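Local coordinates for DltD domain-containing protein (Beauveria bassiana, PDB 7D78), which probably acts as an alpha/beta-hydrolase thioesterase that cyclises a polyketide chain into a medium-ring lactone, at residues F172-Q182 with L236-W244. Sequence-based numbering, arbitrary orientation.
Sequences FLQLIRDRQSQ and LQTYQKLAW
Q237 donates from NE2 to OD2 of D178 at 2.7 Å, nearly straight (173°), with the oxygen lying in the plane of the amide and offering its anti lone pair. Carboxylate and amide are almost coplanar here, and the fold of the glutamine chain at CG (chi2 -56°) turns its amide back toward helix 168-183, where NE2 also reaches the backbone oxygen of L175 in a weak 3.3 Å bond. The same OD2 accepts from NE2 of Q182, one helical turn on, which arrives from above the carboxylate plane, and from a water that in turn takes the backbone N-H of Q237. Since OD1 receives the backbone N-H of F189, D178 is gripped at both oxygens, and these donors would probably stabilise its negative charge. On the carbonyl side of the amide, a second water donates to OE1 of Q237 at 2.8 Å and accepts from NH1 of R179 and NE2 of Q240; R179 forms salt bridges with D112 and E108 of the second subunit. Without the Q237 amide, as with an alanine here, D178 would probably lose its in-plane donor and the second water its acceptor, opening a gap beside L175. Beside the polar cluster, L175 packs both methyls against the backbone of L236 to Q240: CD2 lies 3.3 Å from the backbone oxygen of L236, and CD1 sits 3.6 Å from the backbone N of Q240. L236 spreads its methyls over Q174, CD2 against CG and CD1 over a face of the amide, while farther along CE1 of F172 meets CB of A243 at 3.8 Å. With OD2 shared by two side-chain amides and a water, the buried carboxylate probably relies on Q237 and Q182, and so helps fix how segment 236-244 sits on helix 168-183.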
ATOM      1  N   PHE A 172       7.395  -7.557 -13.100  1.00 18.89           N
ATOM      2  CA  PHE A 172       5.939  -7.643 -13.004  1.00 17.87           C
ATOM      3  C   PHE A 172       5.436  -8.959 -13.574  1.00 18.88           C
ATOM      4  O   PHE A 172       4.540  -9.591 -13.005  1.00 19.70           O
ATOM      5  CB  PHE A 172       5.277  -6.478 -13.748  1.00 19.76           C
ATOM      6  CG  PHE A 172       5.369  -5.150 -13.032  1.00 17.30           C
ATOM      7  CD1 PHE A 172       5.945  -5.052 -11.767  1.00 16.29           C
ATOM      8  CD2 PHE A 172       4.895  -3.992 -13.644  1.00 19.74           C
ATOM      9  CE1 PHE A 172       6.035  -3.819 -11.105  1.00 22.05           C
ATOM     10  CE2 PHE A 172       4.976  -2.761 -12.994  1.00 23.48           C
ATOM     11  CZ  PHE A 172       5.551  -2.676 -11.717  1.00 21.15           C
ATOM     12  N   LEU A 173       5.983  -9.376 -14.718  1.00 18.97           N
ATOM     13  CA  LEU A 173       5.574 -10.642 -15.313  1.00 21.33           C
ATOM     14  C   LEU A 173       5.868 -11.806 -14.375  1.00 19.51           C
ATOM     15  O   LEU A 173       5.040 -12.711 -14.210  1.00 18.10           O
ATOM     16  CB  LEU A 173       6.284 -10.835 -16.651  1.00 19.40           C
ATOM     17  CG  LEU A 173       5.874 -12.079 -17.432  1.00 24.49           C
ATOM     18  CD1 LEU A 173       4.348 -12.124 -17.648  1.00 22.48           C
ATOM     19  CD2 LEU A 173       6.624 -12.097 -18.757  1.00 22.05           C
ATOM     20  N   GLN A 174       7.046 -11.793 -13.749  1.00 19.48           N
ATOM     21  CA  GLN A 174       7.418 -12.851 -12.812  1.00 17.78           C
ATOM     22  C   GLN A 174       6.467 -12.887 -11.625  1.00 17.39           C
ATOM     23  O   GLN A 174       6.087 -13.964 -11.150  1.00 16.56           O
ATOM     24  CB  GLN A 174       8.862 -12.619 -12.347  1.00 21.37           C
ATOM     25  CG  GLN A 174       9.578 -13.786 -11.654  1.00 25.49           C
ATOM     26  CD  GLN A 174      10.971 -13.374 -11.156  1.00 32.76           C
ATOM     27  OE1 GLN A 174      11.365 -12.222 -11.308  1.00 29.81           O
ATOM     28  NE2 GLN A 174      11.715 -14.315 -10.575  1.00 30.19           N
ATOM     29  N   LEU A 175       6.091 -11.712 -11.125  1.00 17.71           N
ATOM     30  CA  LEU A 175       5.113 -11.622 -10.047  1.00 17.75           C
ATOM     31  C   LEU A 175       3.790 -12.265 -10.446  1.00 14.75           C
ATOM     32  O   LEU A 175       3.224 -13.060  -9.688  1.00 18.49           O
ATOM     33  CB  LEU A 175       4.909 -10.147  -9.660  1.00 17.41           C
ATOM     34  CG  LEU A 175       6.039  -9.532  -8.826  1.00 18.13           C
ATOM     35  CD1 LEU A 175       5.882  -8.007  -8.731  1.00 18.88           C
ATOM     36  CD2 LEU A 175       6.052 -10.170  -7.435  1.00 16.83           C
ATOM     37  N   ILE A 176       3.264 -11.918 -11.626  1.00 17.33           N
ATOM     38  CA  ILE A 176       1.981 -12.495 -12.045  1.00 15.30           C
ATOM     39  C   ILE A 176       2.096 -14.016 -12.157  1.00 20.67           C
ATOM     40  O   ILE A 176       1.192 -14.765 -11.750  1.00 16.44           O
ATOM     41  CB  ILE A 176       1.510 -11.871 -13.373  1.00 19.38           C
ATOM     42  CG1 ILE A 176       1.207 -10.378 -13.192  1.00 18.87           C
ATOM     43  CG2 ILE A 176       0.283 -12.645 -13.918  1.00 16.31           C
ATOM     44  CD1 ILE A 176       0.032 -10.104 -12.241  1.00 19.56           C
ATOM     45  N   ARG A 177       3.217 -14.499 -12.700  1.00 17.58           N
ATOM     46  CA  ARG A 177       3.406 -15.942 -12.828  1.00 16.91           C
ATOM     47  C   ARG A 177       3.486 -16.627 -11.463  1.00 20.02           C
ATOM     48  O   ARG A 177       2.958 -17.734 -11.287  1.00 18.55           O
ATOM     49  CB  ARG A 177       4.639 -16.216 -13.687  1.00 18.33           C
ATOM     50  CG  ARG A 177       4.344 -15.839 -15.124  1.00 22.37           C
ATOM     51  CD  ARG A 177       5.556 -15.798 -16.015  1.00 20.73           C
ATOM     52  NE  ARG A 177       5.142 -15.693 -17.412  1.00 23.02           N
ATOM     53  CZ  ARG A 177       5.978 -15.500 -18.421  1.00 22.75           C
ATOM     54  NH1 ARG A 177       7.279 -15.367 -18.185  1.00 21.52           N
ATOM     55  NH2 ARG A 177       5.510 -15.433 -19.665  1.00 24.17           N
ATOM     56  N   ASP A 178       4.098 -15.972 -10.471  1.00 18.05           N
ATOM     57  CA  ASP A 178       4.087 -16.536  -9.124  1.00 17.36           C
ATOM     58  C   ASP A 178       2.671 -16.611  -8.557  1.00 17.54           C
ATOM     59  O   ASP A 178       2.322 -17.584  -7.871  1.00 18.70           O
ATOM     60  CB  ASP A 178       4.989 -15.729  -8.189  1.00 17.26           C
ATOM     61  CG  ASP A 178       4.897 -16.212  -6.747  1.00 19.85           C
ATOM     62  OD1 ASP A 178       5.208 -17.397  -6.492  1.00 20.02           O
ATOM     63  OD2 ASP A 178       4.512 -15.418  -5.863  1.00 22.22           O
ATOM     64  N   ARG A 179       1.831 -15.601  -8.827  1.00 14.97           N
ATOM     65  CA  ARG A 179       0.430 -15.702  -8.402  1.00 16.75           C
ATOM     66  C   ARG A 179      -0.249 -16.906  -9.045  1.00 19.54           C
ATOM     67  O   ARG A 179      -0.967 -17.662  -8.378  1.00 16.51           O
ATOM     68  CB  ARG A 179      -0.351 -14.429  -8.749  1.00 18.66           C
ATOM     69  CG  ARG A 179       0.182 -13.130  -8.173  1.00 15.58           C
ATOM     70  CD  ARG A 179      -0.851 -12.021  -8.381  1.00 19.76           C
ATOM     71  NE  ARG A 179      -1.936 -12.150  -7.412  1.00 20.20           N
ATOM     72  CZ  ARG A 179      -1.978 -11.485  -6.259  1.00 17.83           C
ATOM     73  NH1 ARG A 179      -1.006 -10.630  -5.953  1.00 17.07           N
ATOM     74  NH2 ARG A 179      -2.991 -11.670  -5.423  1.00 19.40           N
ATOM     75  N   GLN A 180      -0.048 -17.083 -10.353  1.00 18.25           N
ATOM     76  CA  GLN A 180      -0.644 -18.218 -11.050  1.00 19.06           C
ATOM     77  C   GLN A 180      -0.167 -19.539 -10.447  1.00 19.69           C
ATOM     78  O   GLN A 180      -0.964 -20.465 -10.243  1.00 20.85           O
ATOM     79  CB  GLN A 180      -0.311 -18.141 -12.541  1.00 19.68           C
ATOM     80  CG  GLN A 180      -0.872 -16.909 -13.256  1.00 21.20           C
ATOM     81  CD  GLN A 180      -0.376 -16.789 -14.698  1.00 29.06           C
ATOM     82  OE1 GLN A 180       0.804 -16.510 -14.935  1.00 27.25           O
ATOM     83  NE2 GLN A 180      -1.273 -16.997 -15.666  1.00 28.00           N
ATOM     84  N   SER A 181       1.127 -19.636 -10.144  1.00 18.39           N
ATOM     85  CA  SER A 181       1.665 -20.834  -9.494  1.00 18.26           C
ATOM     86  C   SER A 181       1.036 -21.060  -8.121  1.00 23.54           C
ATOM     87  O   SER A 181       0.687 -22.194  -7.768  1.00 19.97           O
ATOM     88  CB  SER A 181       3.194 -20.719  -9.384  1.00 23.56           C
ATOM     89  OG  SER A 181       3.738 -21.680  -8.498  1.00 22.14           O
ATOM     90  N   GLN A 182       0.872 -19.991  -7.331  1.00 19.05           N
ATOM     91  CA  GLN A 182       0.243 -20.134  -6.020  1.00 16.72           C
ATOM     92  C   GLN A 182      -1.201 -20.608  -6.146  1.00 19.50           C
ATOM     93  O   GLN A 182      -1.644 -21.471  -5.382  1.00 18.83           O
ATOM     94  CB  GLN A 182       0.304 -18.808  -5.255  1.00 17.47           C
ATOM     95  CG  GLN A 182       1.694 -18.449  -4.743  1.00 16.84           C
ATOM     96  CD  GLN A 182       1.646 -17.348  -3.717  1.00 22.04           C
ATOM     97  OE1 GLN A 182       0.816 -17.377  -2.805  1.00 19.26           O
ATOM     98  NE2 GLN A 182       2.509 -16.351  -3.873  1.00 17.87           N
ATOM     99  N   LEU A 236       9.092 -13.567  -3.279  1.00 18.60           N
ATOM    100  CA  LEU A 236       9.060 -12.712  -4.464  1.00 19.17           C
ATOM    101  C   LEU A 236       7.950 -11.662  -4.387  1.00 19.56           C
ATOM    102  O   LEU A 236       8.122 -10.536  -4.878  1.00 17.88           O
ATOM    103  CB  LEU A 236       8.891 -13.568  -5.728  1.00 17.02           C
ATOM    104  CG  LEU A 236       9.023 -12.836  -7.071  1.00 19.00           C
ATOM    105  CD1 LEU A 236      10.514 -12.685  -7.494  1.00 17.69           C
ATOM    106  CD2 LEU A 236       8.230 -13.567  -8.145  1.00 19.01           C
ATOM    107  N   GLN A 237       6.814 -11.999  -3.763  1.00 16.72           N
ATOM    108  CA  GLN A 237       5.700 -11.051  -3.703  1.00 17.46           C
ATOM    109  C   GLN A 237       6.057  -9.772  -2.959  1.00 18.48           C
ATOM    110  O   GLN A 237       5.317  -8.786  -3.067  1.00 18.30           O
ATOM    111  CB  GLN A 237       4.476 -11.701  -3.055  1.00 17.41           C
ATOM    112  CG  GLN A 237       3.781 -12.728  -3.958  1.00 16.82           C
ATOM    113  CD  GLN A 237       3.371 -12.147  -5.316  1.00 21.70           C
ATOM    114  OE1 GLN A 237       2.934 -10.998  -5.405  1.00 20.80           O
ATOM    115  NE2 GLN A 237       3.509 -12.950  -6.375  1.00 17.73           N
ATOM    116  N   THR A 238       7.155  -9.774  -2.194  1.00 16.41           N
ATOM    117  CA  THR A 238       7.741  -8.551  -1.648  1.00 16.77           C
ATOM    118  C   THR A 238       7.800  -7.485  -2.727  1.00 19.42           C
ATOM    119  O   THR A 238       7.454  -6.324  -2.488  1.00 15.64           O
ATOM    120  CB  THR A 238       9.154  -8.814  -1.113  1.00 15.08           C
ATOM    121  OG1 THR A 238       9.098  -9.765  -0.047  1.00 16.77           O
ATOM    122  CG2 THR A 238       9.825  -7.505  -0.629  1.00 16.23           C
ATOM    123  N   TYR A 239       8.216  -7.886  -3.934  1.00 15.39           N
ATOM    124  CA  TYR A 239       8.390  -6.918  -5.006  1.00 16.75           C
ATOM    125  C   TYR A 239       7.062  -6.311  -5.444  1.00 18.37           C
ATOM    126  O   TYR A 239       7.039  -5.187  -5.954  1.00 16.70           O
ATOM    127  CB  TYR A 239       9.100  -7.587  -6.178  1.00 17.02           C
ATOM    128  CG  TYR A 239      10.488  -8.087  -5.826  1.00 17.51           C
ATOM    129  CD1 TYR A 239      11.280  -7.416  -4.891  1.00 17.91           C
ATOM    130  CD2 TYR A 239      11.006  -9.226  -6.432  1.00 18.93           C
ATOM    131  CE1 TYR A 239      12.568  -7.884  -4.571  1.00 22.09           C
ATOM    132  CE2 TYR A 239      12.273  -9.693  -6.128  1.00 19.67           C
ATOM    133  CZ  TYR A 239      13.052  -9.023  -5.210  1.00 19.86           C
ATOM    134  OH  TYR A 239      14.313  -9.514  -4.931  1.00 20.38           O
ATOM    135  N   GLN A 240       5.956  -7.042  -5.279  1.00 16.70           N
ATOM    136  CA  GLN A 240       4.644  -6.451  -5.528  1.00 18.85           C
ATOM    137  C   GLN A 240       4.348  -5.341  -4.521  1.00 17.93           C
ATOM    138  O   GLN A 240       3.865  -4.263  -4.891  1.00 18.83           O
ATOM    139  CB  GLN A 240       3.565  -7.534  -5.476  1.00 17.05           C
ATOM    140  CG  GLN A 240       2.137  -7.009  -5.645  1.00 17.16           C
ATOM    141  CD  GLN A 240       1.901  -6.405  -7.017  1.00 22.28           C
ATOM    142  OE1 GLN A 240       1.993  -5.181  -7.210  1.00 26.47           O
ATOM    143  NE2 GLN A 240       1.615  -7.256  -7.982  1.00 15.01           N
ATOM    144  N   LYS A 241       4.630  -5.588  -3.239  1.00 16.55           N
ATOM    145  CA  LYS A 241       4.438  -4.553  -2.228  1.00 19.70           C
ATOM    146  C   LYS A 241       5.318  -3.342  -2.509  1.00 17.12           C
ATOM    147  O   LYS A 241       4.889  -2.198  -2.333  1.00 20.71           O
ATOM    148  CB  LYS A 241       4.734  -5.121  -0.836  1.00 17.70           C
ATOM    149  CG  LYS A 241       4.008  -6.435  -0.510  1.00 20.75           C
ATOM    150  CD  LYS A 241       2.504  -6.297  -0.762  1.00 23.12           C
ATOM    151  CE  LYS A 241       1.764  -7.620  -0.573  1.00 22.63           C
ATOM    152  NZ  LYS A 241       0.285  -7.445  -0.805  1.00 21.83           N
ATOM    153  N   LEU A 242       6.556  -3.576  -2.947  1.00 16.39           N
ATOM    154  CA  LEU A 242       7.447  -2.463  -3.253  1.00 21.98           C
ATOM    155  C   LEU A 242       6.991  -1.703  -4.492  1.00 19.66           C
ATOM    156  O   LEU A 242       7.272  -0.506  -4.614  1.00 19.37           O
ATOM    157  CB  LEU A 242       8.884  -2.962  -3.440  1.00 17.86           C
ATOM    158  CG  LEU A 242       9.499  -3.675  -2.228  1.00 20.19           C
ATOM    159  CD1 LEU A 242      10.955  -4.006  -2.505  1.00 18.35           C
ATOM    160  CD2 LEU A 242       9.375  -2.798  -0.974  1.00 18.15           C
ATOM    161  N   ALA A 243       6.289  -2.370  -5.417  1.00 17.36           N
ATOM    162  CA  ALA A 243       5.790  -1.662  -6.594  1.00 18.43           C
ATOM    163  C   ALA A 243       4.743  -0.629  -6.206  1.00 21.82           C
ATOM    164  O   ALA A 243       4.682   0.453  -6.797  1.00 17.82           O
ATOM    165  CB  ALA A 243       5.206  -2.652  -7.603  1.00 19.36           C
ATOM    166  N   TRP A 244       3.896  -0.975  -5.230  1.00 23.24           N
ATOM    167  CA  TRP A 244       2.824  -0.097  -4.775  1.00 21.42           C
ATOM    168  C   TRP A 244       3.358   1.072  -3.953  1.00 25.04           C
ATOM    169  O   TRP A 244       2.815   2.179  -4.026  1.00 28.26           O
ATOM    170  CB  TRP A 244       1.838  -0.878  -3.905  1.00 22.21           C
ATOM    171  CG  TRP A 244       1.064  -2.050  -4.508  1.00 20.15           C
ATOM    172  CD1 TRP A 244       0.702  -3.197  -3.848  1.00 16.10           C
ATOM    173  CD2 TRP A 244       0.519  -2.166  -5.832  1.00 19.70           C
ATOM    174  NE1 TRP A 244      -0.023  -4.012  -4.676  1.00 19.35           N
ATOM    175  CE2 TRP A 244      -0.152  -3.408  -5.897  1.00 19.45           C
ATOM    176  CE3 TRP A 244       0.527  -1.346  -6.964  1.00 16.21           C
ATOM    177  CZ2 TRP A 244      -0.797  -3.850  -7.053  1.00 22.31           C
ATOM    178  CZ3 TRP A 244      -0.115  -1.779  -8.103  1.00 20.80           C
ATOM    179  CH2 TRP A 244      -0.765  -3.027  -8.144  1.00 20.81           C
TER
HETATM  180  O   HOH W   1       6.287 -15.048  -3.682  1.00 20.88           O
HETATM  181  O   HOH W   2       1.550  -9.927  -7.585  1.00 19.02           O